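Local coordinates for chromosome-partitioning protein Spo0J (Thermus thermophilus HB27, PDB 1VZ0) that binds the plasmid centromere-like site parS, stimulates the ATPase activity of Soj and is probably involved in chromosome partitioning, at residues Glu49-Ile54 and Ala84-Leu89; Gly58-Leu63 and Glu78-Ala83; Thr100-Leu105 and Met133-Glu138. One frame throughout, in Å; residues are numbered along the deposited sequence.

Interaction 1. Residues Glu49-Ile54 and Ala84-Leu89; sequences ELADSI and ALMAGL
Ile-54 holds CG1 in the crowded position between its backbone N and carbonyl carbon (chi1 66°), and an extended chi2 of 177° then carries CD1 straight across to the neighbouring helix. CD1 comes down on the backbone of Ala-84, 3.3 Å from its CA, while CG1, one bond back, lies 3.4 Å from Ala-87 CB. Both carbon pairs are tighter than ordinary van der Waals contact, so this side chain is wedged firmly between the two alanines. Met-86 follows a different course: a bend at chi3 (65°) folds its end back, and Ala-51 CB has Met-86 CB at 3.6 Å and the terminal CE at 4.1 Å. The small residues bring the backbones together, with Ala-51 CA only 4.9 Å from Ala-87 CA, and the methyl of Ala-87 also rests against Ala-51 O at 3.5 Å. In the ParB N-terminal domain this is where the long helix 38-57 packs on the end of the shorter helix 78-86. There Gly-88, at positive phi, forms a Schellman motif, in which Gly-88 N bonds to Leu-85 O and Leu-89 N to Ala-84 O. The turn sends Leu-89 back toward the first helix, where its CD2 lies 4.0 Å from Ile-54 O. Ala-83, just before Ala-84 on helix 78-86, is also touched by Ala-51 and Ile-54, whereas Met-86 lies on the exposed margin, along Leu-47 and Lys-48. On the far side of helix 38-57, Ser-53 OG hydrogen-bonds to Glu-163 of the second subunit.

Interaction 2. Residues Gly58-Leu63 and Glu78-Ala83; sequences GLLQPL and ERRYRA
Over one face of the Arg-80 guanidinium sits Gln-61 CB, 4.0 Å above the plane and displaced toward the rim, while Leu-60 CD1 approaches the same group obliquely, 3.1 Å from Arg-80 NH1. The other flat group, the Tyr-81 ring, is met at its edge by Leu-63 CD1. Much of the contact is made by the aliphatic part of Arg-80, which is walled by three leucines. Leu-59 crosses it at about a right angle and sets CD2 3.2 Å from Arg-80 CG. Leu-60 also crosses it, its CG 3.4 Å from Arg-80 CD. Leu-63 instead runs past in the opposite direction, placing CD2 3.5 Å from Arg-80 CB and 3.7 Å from Tyr-81 N. To follow this path Arg-80 departs from the staggered positions at chi1 (-134°) and chi2 (101°), and Leu-60 meets it from a crowded chi1 of 46°; such torsions suggest some strain. No hydrogen bond joins the two segments. Arg-80 NE is buried here without a partner in the model, and the charge is answered farther out, where NH2 forms a salt bridge to Glu-172 of the second subunit. Tyr-81 likewise turns its polar end away, its OH hydrogen-bonding to Ile-31 O of the second subunit. Leu-63 opens strand 63-68 and pairs through its backbone with Val-95, so the loop 58-63 passes from helix 38-57 into the sheet across the flank of helix 78-86. That helix begins with Glu-78, Arg-79 and Arg-80 of the GERR motif, a sequence signature of the ParB N-terminal domain.

Interaction 3. Residues Thr100-Leu105 and Met133-Glu138; sequences TDREAL and MGLTQE
The close-packed part of this contact is built around Met-133, whose chain bends at chi3 (53°) so that its end lies against helix 101-114. Its CE reaches the backbone of that helix, 3.1 Å from Arg-102 O, and also lies 3.8 Å from Arg-102 CG. Leu-105 crosses the thioether obliquely, with CD1 3.7 Å from Met-133 SD, and Leu-109 and Glu-106 extend the same patch. An alanine in place of Met-133 would lack the sulfur and terminal methyl, and would probably lose the contact with Leu-105 CD1 and the packing against the backbone of helix 101-114. The outer part is looser. Arg-102, with CG anti to the backbone N (chi1 178°) and an extended chain, reaches out along the solvent-exposed side, and its guanidinium passes Leu-135 with NH2 3.8 Å from Leu-135 CD1. Met-133 O lies at the edge of the guanidinium near its plane, modelled too close to NH1 to be read as an ordinary hydrogen bond. Both segments sit at helix ends that are ordered independently of the contact. Thr-100 and Glu-103 form a capping box at the start of helix 101-114, with Thr-100 N to Glu-103 OE2 at 2.9 Å and Glu-103 N to Thr-100 OG1 at 3.3 Å. Gly-134 closes the preceding helix 120-132 in a Schellman motif, just before the assigned helix-turn-helix begins at Gln-137. No clear hydrogen bond crosses between the segments, and Arg-102 also touches a crystal neighbour; apolar contact therefore appears to be the dependable part of the joint, and the position of the guanidinium may owe something to the lattice.

Interactions 1 and 2 share helix 78-86 and touch each other, their centres about 8 Å apart: Leu-50 meets both Ala-83 and Leu-60. Together they pack helix 38-57 and the loop that follows it against one short helix, both partly buried and both bordering the second subunit. Interaction 1 is largely alkyl packing at close backbone distance, whereas interaction 2 surrounds an arginine whose charge is met by the other subunit. Interaction 3, whose centre lies about 25 Å from that of interaction 2, is a surface contact that ties helix 101-114 to the approach to the helix-turn-helix. Schellman turns occur in interactions 1 and 3.

Interaction 1. Residues Glu49-Ile54 and Ala84-Leu89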
ATOM      1  N   GLU C  49      17.086   6.617  -2.732  1.00 36.23           N
ATOM      2  CA  GLU C  49      17.820   6.751  -1.483  1.00 36.63           C
ATOM      3  C   GLU C  49      18.424   5.407  -1.066  1.00 38.45           C
ATOM      4  O   GLU C  49      19.512   5.366  -0.487  1.00 35.94           O
ATOM      5  CB  GLU C  49      16.899   7.317  -0.390  1.00 39.90           C
ATOM      6  CG  GLU C  49      16.417   8.733  -0.714  1.00 48.69           C
ATOM      7  CD  GLU C  49      15.380   9.285   0.253  1.00 53.40           C
ATOM      8  OE1 GLU C  49      14.803  10.349  -0.064  1.00 56.20           O
ATOM      9  OE2 GLU C  49      15.141   8.676   1.319  1.00 53.48           O
ATOM     10  N   LEU C  50      17.727   4.314  -1.380  1.00 35.48           N
ATOM     11  CA  LEU C  50      18.214   2.979  -1.043  1.00 36.46           C
ATOM     12  C   LEU C  50      19.386   2.655  -1.963  1.00 35.60           C
ATOM     13  O   LEU C  50      20.377   2.072  -1.540  1.00 33.89           O
ATOM     14  CB  LEU C  50      17.120   1.923  -1.241  1.00 34.26           C
ATOM     15  CG  LEU C  50      17.124   0.698  -0.313  1.00 34.60           C
ATOM     16  CD1 LEU C  50      16.495  -0.470  -1.052  1.00 33.04           C
ATOM     17  CD2 LEU C  50      18.529   0.340   0.124  1.00 33.24           C
ATOM     18  N   ALA C  51      19.254   3.036  -3.226  1.00 36.26           N
ATOM     19  CA  ALA C  51      20.294   2.800  -4.216  1.00 39.57           C
ATOM     20  C   ALA C  51      21.583   3.554  -3.890  1.00 42.80           C
ATOM     21  O   ALA C  51      22.674   2.994  -3.983  1.00 44.88           O
ATOM     22  CB  ALA C  51      19.796   3.205  -5.597  1.00 36.13           C
ATOM     23  N   ASP C  52      21.450   4.824  -3.522  1.00 44.53           N
ATOM     24  CA  ASP C  52      22.609   5.654  -3.193  1.00 48.88           C
ATOM     25  C   ASP C  52      23.404   5.048  -2.045  1.00 48.74           C
ATOM     26  O   ASP C  52      24.632   5.046  -2.062  1.00 53.41           O
ATOM     27  CB  ASP C  52      22.162   7.069  -2.801  1.00 50.29           C
ATOM     28  CG  ASP C  52      21.606   7.858  -3.975  1.00 54.20           C
ATOM     29  OD1 ASP C  52      20.801   8.783  -3.733  1.00 57.64           O
ATOM     30  OD2 ASP C  52      21.979   7.563  -5.133  1.00 56.08           O
ATOM     31  N   SER C  53      22.692   4.535  -1.050  1.00 49.40           N
ATOM     32  CA  SER C  53      23.324   3.941   0.114  1.00 47.81           C
ATOM     33  C   SER C  53      24.063   2.642  -0.189  1.00 51.43           C
ATOM     34  O   SER C  53      25.120   2.384   0.388  1.00 53.36           O
ATOM     35  CB  SER C  53      22.282   3.690   1.202  1.00 45.92           C
ATOM     36  OG  SER C  53      22.874   3.095   2.344  1.00 46.93           O
ATOM     37  N   ILE C  54      23.521   1.818  -1.084  1.00 51.07           N
ATOM     38  CA  ILE C  54      24.184   0.559  -1.396  1.00 52.52           C
ATOM     39  C   ILE C  54      25.356   0.724  -2.361  1.00 52.34           C
ATOM     40  O   ILE C  54      26.188  -0.170  -2.479  1.00 49.45           O
ATOM     41  CB  ILE C  54      23.200  -0.494  -1.957  1.00 53.09           C
ATOM     42  CG1 ILE C  54      22.670  -0.054  -3.316  1.00 54.07           C
ATOM     43  CG2 ILE C  54      22.058  -0.703  -0.974  1.00 50.84           C
ATOM     44  CD1 ILE C  54      21.755  -1.065  -3.950  1.00 56.45           C
ATOM     45  N   ALA C  84      19.880  -2.190  -6.446  1.00 40.14           N
ATOM     46  CA  ALA C  84      21.218  -2.685  -6.746  1.00 40.94           C
ATOM     47  C   ALA C  84      21.564  -2.339  -8.186  1.00 43.25           C
ATOM     48  O   ALA C  84      22.715  -2.022  -8.501  1.00 43.61           O
ATOM     49  CB  ALA C  84      21.278  -4.184  -6.537  1.00 40.17           C
ATOM     50  N   LEU C  85      20.564  -2.406  -9.058  1.00 42.39           N
ATOM     51  CA  LEU C  85      20.761  -2.069 -10.458  1.00 45.90           C
ATOM     52  C   LEU C  85      21.085  -0.580 -10.567  1.00 45.61           C
ATOM     53  O   LEU C  85      22.064  -0.199 -11.206  1.00 45.67           O
ATOM     54  CB  LEU C  85      19.506  -2.401 -11.271  1.00 44.30           C
ATOM     55  CG  LEU C  85      19.288  -3.888 -11.566  1.00 46.19           C
ATOM     56  CD1 LEU C  85      17.920  -4.116 -12.178  1.00 45.94           C
ATOM     57  CD2 LEU C  85      20.364  -4.367 -12.510  1.00 47.78           C
ATOM     58  N   MET C  86      20.261   0.254  -9.937  1.00 46.50           N
ATOM     59  CA  MET C  86      20.477   1.699  -9.950  1.00 47.02           C
ATOM     60  C   MET C  86      21.861   2.044  -9.401  1.00 47.95           C
ATOM     61  O   MET C  86      22.539   2.932  -9.917  1.00 49.65           O
ATOM     62  CB  MET C  86      19.413   2.416  -9.108  1.00 47.01           C
ATOM     63  CG  MET C  86      18.182   2.875  -9.878  1.00 45.96           C
ATOM     64  SD  MET C  86      17.157   3.978  -8.885  1.00 48.11           S
ATOM     65  CE  MET C  86      18.259   5.351  -8.704  1.00 44.98           C
ATOM     66  N   ALA C  87      22.269   1.336  -8.351  1.00 48.19           N
ATOM     67  CA  ALA C  87      23.562   1.562  -7.714  1.00 48.29           C
ATOM     68  C   ALA C  87      24.727   1.217  -8.639  1.00 50.83           C
ATOM     69  O   ALA C  87      25.874   1.593  -8.382  1.00 49.52           O
ATOM     70  CB  ALA C  87      23.653   0.749  -6.434  1.00 44.46           C
ATOM     71  N   GLY C  88      24.424   0.497  -9.716  1.00 51.98           N
ATOM     72  CA  GLY C  88      25.446   0.116 -10.671  1.00 53.06           C
ATOM     73  C   GLY C  88      26.350  -1.010 -10.206  1.00 54.44           C
ATOM     74  O   GLY C  88      27.477  -1.131 -10.685  1.00 56.71           O
ATOM     75  N   LEU C  89      25.872  -1.834  -9.279  1.00 53.18           N
ATOM     76  CA  LEU C  89      26.672  -2.949  -8.785  1.00 54.84           C
ATOM     77  C   LEU C  89      26.788  -4.038  -9.849  1.00 56.09           C
ATOM     78  O   LEU C  89      25.881  -4.221 -10.664  1.00 53.91           O
ATOM     79  CB  LEU C  89      26.053  -3.541  -7.514  1.00 52.86           C
ATOM     80  CG  LEU C  89      25.888  -2.625  -6.296  1.00 53.64           C
ATOM     81  CD1 LEU C  89      25.403  -3.450  -5.113  1.00 49.96           C
ATOM     82  CD2 LEU C  89      27.211  -1.949  -5.961  1.00 54.92           C
TER

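Interaction 2. Residues Gly58-Leu63 and Glu78-Ala83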
ATOM      1  N   GLY C  58      27.236  -1.678  -0.654  1.00 61.58           N
ATOM      2  CA  GLY C  58      26.698  -2.843  -1.336  1.00 58.92           C
ATOM      3  C   GLY C  58      25.350  -3.236  -0.761  1.00 57.82           C
ATOM      4  O   GLY C  58      24.820  -2.551   0.112  1.00 58.70           O
ATOM      5  N   LEU C  59      24.794  -4.347  -1.229  1.00 56.49           N
ATOM      6  CA  LEU C  59      23.491  -4.787  -0.752  1.00 54.16           C
ATOM      7  C   LEU C  59      23.396  -5.113   0.732  1.00 54.48           C
ATOM      8  O   LEU C  59      24.272  -5.753   1.308  1.00 50.33           O
ATOM      9  CB  LEU C  59      23.007  -5.993  -1.555  1.00 53.38           C
ATOM     10  CG  LEU C  59      21.774  -5.722  -2.420  1.00 53.47           C
ATOM     11  CD1 LEU C  59      21.263  -7.020  -3.026  1.00 49.24           C
ATOM     12  CD2 LEU C  59      20.702  -5.081  -1.568  1.00 51.17           C
ATOM     13  N   LEU C  60      22.294  -4.666   1.328  1.00 56.23           N
ATOM     14  CA  LEU C  60      21.993  -4.880   2.740  1.00 56.11           C
ATOM     15  C   LEU C  60      21.844  -6.370   3.052  1.00 56.65           C
ATOM     16  O   LEU C  60      22.787  -7.022   3.508  1.00 54.90           O
ATOM     17  CB  LEU C  60      20.697  -4.129   3.119  1.00 55.15           C
ATOM     18  CG  LEU C  60      19.442  -4.198   2.224  1.00 46.73           C
ATOM     19  CD1 LEU C  60      18.219  -3.707   2.978  1.00 45.09           C
ATOM     20  CD2 LEU C  60      19.647  -3.362   0.993  1.00 45.68           C
ATOM     21  N   GLN C  61      20.647  -6.896   2.817  1.00 57.14           N
ATOM     22  CA  GLN C  61      20.364  -8.299   3.055  1.00 56.41           C
ATOM     23  C   GLN C  61      20.264  -9.050   1.741  1.00 53.39           C
ATOM     24  O   GLN C  61      19.986  -8.465   0.698  1.00 52.75           O
ATOM     25  CB  GLN C  61      19.076  -8.458   3.862  1.00 62.50           C
ATOM     26  CG  GLN C  61      19.245  -8.089   5.329  1.00 72.26           C
ATOM     27  CD  GLN C  61      20.436  -8.793   5.980  1.00 77.40           C
ATOM     28  OE1 GLN C  61      21.595  -8.515   5.655  1.00 79.02           O
ATOM     29  NE2 GLN C  61      20.154  -9.712   6.899  1.00 79.12           N
ATOM     30  N   PRO C  62      20.490 -10.367   1.779  1.00 51.30           N
ATOM     31  CA  PRO C  62      20.443 -11.236   0.603  1.00 48.59           C
ATOM     32  C   PRO C  62      19.167 -11.152  -0.218  1.00 44.98           C
ATOM     33  O   PRO C  62      18.090 -10.900   0.315  1.00 46.51           O
ATOM     34  CB  PRO C  62      20.620 -12.628   1.199  1.00 49.76           C
ATOM     35  CG  PRO C  62      21.408 -12.378   2.432  1.00 51.69           C
ATOM     36  CD  PRO C  62      20.749 -11.155   2.995  1.00 50.38           C
ATOM     37  N   LEU C  63      19.308 -11.345  -1.523  1.00 43.50           N
ATOM     38  CA  LEU C  63      18.167 -11.378  -2.423  1.00 41.96           C
ATOM     39  C   LEU C  63      17.800 -12.855  -2.403  1.00 42.64           C
ATOM     40  O   LEU C  63      18.607 -13.684  -1.993  1.00 45.39           O
ATOM     41  CB  LEU C  63      18.566 -10.998  -3.847  1.00 40.59           C
ATOM     42  CG  LEU C  63      19.023  -9.573  -4.140  1.00 42.82           C
ATOM     43  CD1 LEU C  63      19.396  -9.456  -5.615  1.00 41.42           C
ATOM     44  CD2 LEU C  63      17.911  -8.599  -3.788  1.00 47.16           C
ATOM     45  N   GLU C  78      12.350  -7.449  -4.606  1.00 32.08           N
ATOM     46  CA  GLU C  78      12.293  -6.638  -5.813  1.00 35.24           C
ATOM     47  C   GLU C  78      12.951  -5.259  -5.648  1.00 35.17           C
ATOM     48  O   GLU C  78      13.768  -4.870  -6.475  1.00 36.92           O
ATOM     49  CB  GLU C  78      10.835  -6.484  -6.274  1.00 34.03           C
ATOM     50  CG  GLU C  78      10.660  -6.092  -7.755  1.00 41.37           C
ATOM     51  CD  GLU C  78      10.912  -7.254  -8.725  1.00 46.35           C
ATOM     52  OE1 GLU C  78      10.310  -8.328  -8.510  1.00 53.69           O
ATOM     53  OE2 GLU C  78      11.691  -7.097  -9.702  1.00 31.89           O
ATOM     54  N   ARG C  79      12.609  -4.522  -4.592  1.00 35.86           N
ATOM     55  CA  ARG C  79      13.203  -3.197  -4.397  1.00 37.60           C
ATOM     56  C   ARG C  79      14.699  -3.269  -4.144  1.00 38.23           C
ATOM     57  O   ARG C  79      15.471  -2.440  -4.634  1.00 37.21           O
ATOM     58  CB  ARG C  79      12.501  -2.450  -3.257  1.00 39.03           C
ATOM     59  CG  ARG C  79      11.310  -1.642  -3.767  1.00 47.32           C
ATOM     60  CD  ARG C  79      10.515  -0.960  -2.662  1.00 51.97           C
ATOM     61  NE  ARG C  79      11.232   0.124  -1.989  1.00 52.94           N
ATOM     62  CZ  ARG C  79      11.328   1.376  -2.432  1.00 50.79           C
ATOM     63  NH1 ARG C  79      12.007   2.265  -1.720  1.00 50.97           N
ATOM     64  NH2 ARG C  79      10.752   1.749  -3.571  1.00 45.21           N
ATOM     65  N   ARG C  80      15.102  -4.271  -3.376  1.00 40.02           N
ATOM     66  CA  ARG C  80      16.505  -4.475  -3.079  1.00 39.30           C
ATOM     67  C   ARG C  80      17.195  -4.686  -4.434  1.00 38.65           C
ATOM     68  O   ARG C  80      18.225  -4.078  -4.736  1.00 39.88           O
ATOM     69  CB  ARG C  80      16.660  -5.722  -2.199  1.00 40.08           C
ATOM     70  CG  ARG C  80      17.582  -5.544  -1.010  1.00 41.65           C
ATOM     71  CD  ARG C  80      16.837  -5.314   0.293  1.00 42.97           C
ATOM     72  NE  ARG C  80      16.288  -6.548   0.847  1.00 45.99           N
ATOM     73  CZ  ARG C  80      15.793  -6.665   2.079  1.00 46.01           C
ATOM     74  NH1 ARG C  80      15.771  -5.623   2.904  1.00 43.22           N
ATOM     75  NH2 ARG C  80      15.313  -7.831   2.489  1.00 43.65           N
ATOM     76  N   TYR C  81      16.584  -5.532  -5.257  1.00 36.27           N
ATOM     77  CA  TYR C  81      17.099  -5.880  -6.579  1.00 34.34           C
ATOM     78  C   TYR C  81      17.226  -4.673  -7.503  1.00 35.47           C
ATOM     79  O   TYR C  81      18.272  -4.458  -8.120  1.00 37.03           O
ATOM     80  CB  TYR C  81      16.182  -6.938  -7.205  1.00 28.20           C
ATOM     81  CG  TYR C  81      16.414  -7.232  -8.672  1.00 31.73           C
ATOM     82  CD1 TYR C  81      17.511  -7.985  -9.097  1.00 29.58           C
ATOM     83  CD2 TYR C  81      15.513  -6.784  -9.638  1.00 27.07           C
ATOM     84  CE1 TYR C  81      17.701  -8.286 -10.443  1.00 30.22           C
ATOM     85  CE2 TYR C  81      15.694  -7.077 -10.983  1.00 26.57           C
ATOM     86  CZ  TYR C  81      16.788  -7.832 -11.381  1.00 33.76           C
ATOM     87  OH  TYR C  81      16.959  -8.157 -12.709  1.00 33.80           O
ATOM     88  N   ARG C  82      16.165  -3.881  -7.593  1.00 34.62           N
ATOM     89  CA  ARG C  82      16.178  -2.713  -8.460  1.00 37.24           C
ATOM     90  C   ARG C  82      17.092  -1.602  -7.973  1.00 37.45           C
ATOM     91  O   ARG C  82      17.620  -0.834  -8.774  1.00 39.72           O
ATOM     92  CB  ARG C  82      14.750  -2.204  -8.659  1.00 40.14           C
ATOM     93  CG  ARG C  82      13.887  -3.263  -9.301  1.00 42.63           C
ATOM     94  CD  ARG C  82      12.617  -2.732  -9.907  1.00 50.58           C
ATOM     95  NE  ARG C  82      11.916  -3.819 -10.586  1.00 58.12           N
ATOM     96  CZ  ARG C  82      12.333  -4.412 -11.705  1.00 56.10           C
ATOM     97  NH1 ARG C  82      11.623  -5.400 -12.230  1.00 54.76           N
ATOM     98  NH2 ARG C  82      13.440  -4.010 -12.314  1.00 51.54           N
ATOM     99  N   ALA C  83      17.287  -1.517  -6.662  1.00 37.23           N
ATOM    100  CA  ALA C  83      18.169  -0.496  -6.118  1.00 39.18           C
ATOM    101  C   ALA C  83      19.609  -0.889  -6.439  1.00 40.21           C
ATOM    102  O   ALA C  83      20.457  -0.033  -6.680  1.00 43.60           O
ATOM    103  CB  ALA C  83      17.973  -0.370  -4.612  1.00 36.87           C
TER

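Interaction 3. Residues Thr100-Leu105 and Met133-Glu138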
ATOM      1  N   THR C 100       9.585 -24.485  -7.509  1.00 36.38           N
ATOM      2  CA  THR C 100       8.699 -24.673  -8.650  1.00 38.31           C
ATOM      3  C   THR C 100       7.933 -23.364  -8.841  1.00 38.02           C
ATOM      4  O   THR C 100       7.891 -22.520  -7.938  1.00 37.06           O
ATOM      5  CB  THR C 100       7.683 -25.818  -8.415  1.00 41.31           C
ATOM      6  OG1 THR C 100       6.776 -25.459  -7.361  1.00 39.01           O
ATOM      7  CG2 THR C 100       8.412 -27.103  -8.033  1.00 40.78           C
ATOM      8  N   ASP C 101       7.336 -23.186 -10.011  1.00 35.28           N
ATOM      9  CA  ASP C 101       6.581 -21.972 -10.281  1.00 38.55           C
ATOM     10  C   ASP C 101       5.579 -21.721  -9.164  1.00 39.32           C
ATOM     11  O   ASP C 101       5.433 -20.603  -8.667  1.00 37.66           O
ATOM     12  CB  ASP C 101       5.850 -22.099 -11.614  1.00 39.89           C
ATOM     13  CG  ASP C 101       6.805 -22.185 -12.791  1.00 44.51           C
ATOM     14  OD1 ASP C 101       6.334 -22.285 -13.944  1.00 48.06           O
ATOM     15  OD2 ASP C 101       8.033 -22.150 -12.561  1.00 46.42           O
ATOM     16  N   ARG C 102       4.903 -22.788  -8.768  1.00 39.60           N
ATOM     17  CA  ARG C 102       3.902 -22.735  -7.723  1.00 39.00           C
ATOM     18  C   ARG C 102       4.457 -22.225  -6.383  1.00 38.47           C
ATOM     19  O   ARG C 102       3.816 -21.406  -5.715  1.00 39.00           O
ATOM     20  CB  ARG C 102       3.290 -24.131  -7.585  1.00 38.83           C
ATOM     21  CG  ARG C 102       2.261 -24.290  -6.503  1.00 46.31           C
ATOM     22  CD  ARG C 102       1.739 -25.716  -6.505  1.00 53.83           C
ATOM     23  NE  ARG C 102       1.217 -26.107  -5.201  1.00 62.05           N
ATOM     24  CZ  ARG C 102       0.217 -25.486  -4.590  1.00 68.02           C
ATOM     25  NH1 ARG C 102      -0.360 -24.447  -5.177  1.00 72.12           N
ATOM     26  NH2 ARG C 102      -0.197 -25.897  -3.396  1.00 69.28           N
ATOM     27  N   GLU C 103       5.645 -22.691  -5.996  1.00 37.32           N
ATOM     28  CA  GLU C 103       6.253 -22.260  -4.735  1.00 36.88           C
ATOM     29  C   GLU C 103       6.673 -20.798  -4.835  1.00 36.34           C
ATOM     30  O   GLU C 103       6.560 -20.042  -3.868  1.00 35.67           O
ATOM     31  CB  GLU C 103       7.499 -23.096  -4.394  1.00 36.19           C
ATOM     32  CG  GLU C 103       7.304 -24.611  -4.374  1.00 42.68           C
ATOM     33  CD  GLU C 103       8.586 -25.355  -4.025  1.00 44.04           C
ATOM     34  OE1 GLU C 103       8.871 -25.513  -2.818  1.00 42.43           O
ATOM     35  OE2 GLU C 103       9.315 -25.762  -4.959  1.00 45.38           O
ATOM     36  N   ALA C 104       7.179 -20.411  -6.003  1.00 34.80           N
ATOM     37  CA  ALA C 104       7.634 -19.047  -6.220  1.00 35.31           C
ATOM     38  C   ALA C 104       6.464 -18.084  -6.075  1.00 36.30           C
ATOM     39  O   ALA C 104       6.603 -17.001  -5.505  1.00 34.14           O
ATOM     40  CB  ALA C 104       8.258 -18.914  -7.593  1.00 28.25           C
ATOM     41  N   LEU C 105       5.311 -18.491  -6.590  1.00 36.33           N
ATOM     42  CA  LEU C 105       4.112 -17.669  -6.507  1.00 37.08           C
ATOM     43  C   LEU C 105       3.669 -17.586  -5.052  1.00 36.94           C
ATOM     44  O   LEU C 105       3.334 -16.513  -4.550  1.00 38.62           O
ATOM     45  CB  LEU C 105       2.989 -18.283  -7.331  1.00 35.67           C
ATOM     46  CG  LEU C 105       2.054 -17.329  -8.074  1.00 39.03           C
ATOM     47  CD1 LEU C 105       0.755 -18.067  -8.372  1.00 34.68           C
ATOM     48  CD2 LEU C 105       1.776 -16.081  -7.248  1.00 41.18           C
ATOM     49  N   MET C 133      -4.603 -21.958  -4.749  1.00 43.33           N
ATOM     50  CA  MET C 133      -3.423 -22.724  -5.090  1.00 46.32           C
ATOM     51  C   MET C 133      -3.414 -24.060  -4.356  1.00 48.13           C
ATOM     52  O   MET C 133      -2.486 -24.848  -4.494  1.00 46.64           O
ATOM     53  CB  MET C 133      -2.170 -21.913  -4.767  1.00 45.85           C
ATOM     54  CG  MET C 133      -1.871 -20.863  -5.813  1.00 45.09           C
ATOM     55  SD  MET C 133      -0.465 -19.868  -5.400  1.00 52.79           S
ATOM     56  CE  MET C 133       0.783 -21.150  -5.077  1.00 59.62           C
ATOM     57  N   GLY C 134      -4.458 -24.315  -3.576  1.00 48.44           N
ATOM     58  CA  GLY C 134      -4.533 -25.577  -2.864  1.00 49.28           C
ATOM     59  C   GLY C 134      -4.312 -25.542  -1.363  1.00 49.95           C
ATOM     60  O   GLY C 134      -4.541 -26.547  -0.688  1.00 49.97           O
ATOM     61  N   LEU C 135      -3.869 -24.409  -0.825  1.00 48.16           N
ATOM     62  CA  LEU C 135      -3.646 -24.329   0.612  1.00 50.03           C
ATOM     63  C   LEU C 135      -4.929 -24.230   1.413  1.00 52.14           C
ATOM     64  O   LEU C 135      -5.996 -23.908   0.884  1.00 53.68           O
ATOM     65  CB  LEU C 135      -2.760 -23.140   0.975  1.00 48.99           C
ATOM     66  CG  LEU C 135      -1.261 -23.280   0.733  1.00 50.41           C
ATOM     67  CD1 LEU C 135      -0.979 -23.264  -0.758  1.00 53.57           C
ATOM     68  CD2 LEU C 135      -0.530 -22.141   1.425  1.00 50.96           C
ATOM     69  N   THR C 136      -4.797 -24.511   2.705  1.00 54.53           N
ATOM     70  CA  THR C 136      -5.906 -24.459   3.637  1.00 54.57           C
ATOM     71  C   THR C 136      -5.711 -23.204   4.464  1.00 55.47           C
ATOM     72  O   THR C 136      -4.601 -22.665   4.538  1.00 51.48           O
ATOM     73  CB  THR C 136      -5.888 -25.656   4.601  1.00 56.83           C
ATOM     74  OG1 THR C 136      -5.521 -26.839   3.887  1.00 57.44           O
ATOM     75  CG2 THR C 136      -7.269 -25.856   5.224  1.00 60.27           C
ATOM     76  N   GLN C 137      -6.788 -22.743   5.088  1.00 57.80           N
ATOM     77  CA  GLN C 137      -6.721 -21.554   5.921  1.00 60.51           C
ATOM     78  C   GLN C 137      -5.660 -21.766   6.995  1.00 60.62           C
ATOM     79  O   GLN C 137      -4.961 -20.834   7.388  1.00 60.07           O
ATOM     80  CB  GLN C 137      -8.087 -21.282   6.562  1.00 60.31           C
ATOM     81  CG  GLN C 137      -9.214 -21.115   5.549  1.00 60.10           C
ATOM     82  CD  GLN C 137     -10.474 -20.543   6.163  1.00 62.04           C
ATOM     83  OE1 GLN C 137     -11.504 -20.414   5.496  1.00 62.27           O
ATOM     84  NE2 GLN C 137     -10.400 -20.191   7.441  1.00 64.85           N
ATOM     85  N   GLU C 138      -5.537 -23.011   7.448  1.00 62.21           N
ATOM     86  CA  GLU C 138      -4.570 -23.379   8.472  1.00 63.48           C
ATOM     87  C   GLU C 138      -3.144 -23.107   8.005  1.00 62.42           C
ATOM     88  O   GLU C 138      -2.387 -22.402   8.675  1.00 61.90           O
ATOM     89  CB  GLU C 138      -4.722 -24.862   8.837  1.00 68.90           C
ATOM     90  CG  GLU C 138      -6.070 -25.247   9.465  1.00 76.91           C
ATOM     91  CD  GLU C 138      -7.213 -25.328   8.455  1.00 82.83           C
ATOM     92  OE1 GLU C 138      -7.579 -24.291   7.865  1.00 85.65           O
ATOM     93  OE2 GLU C 138      -7.750 -26.438   8.251  1.00 85.50           O
TER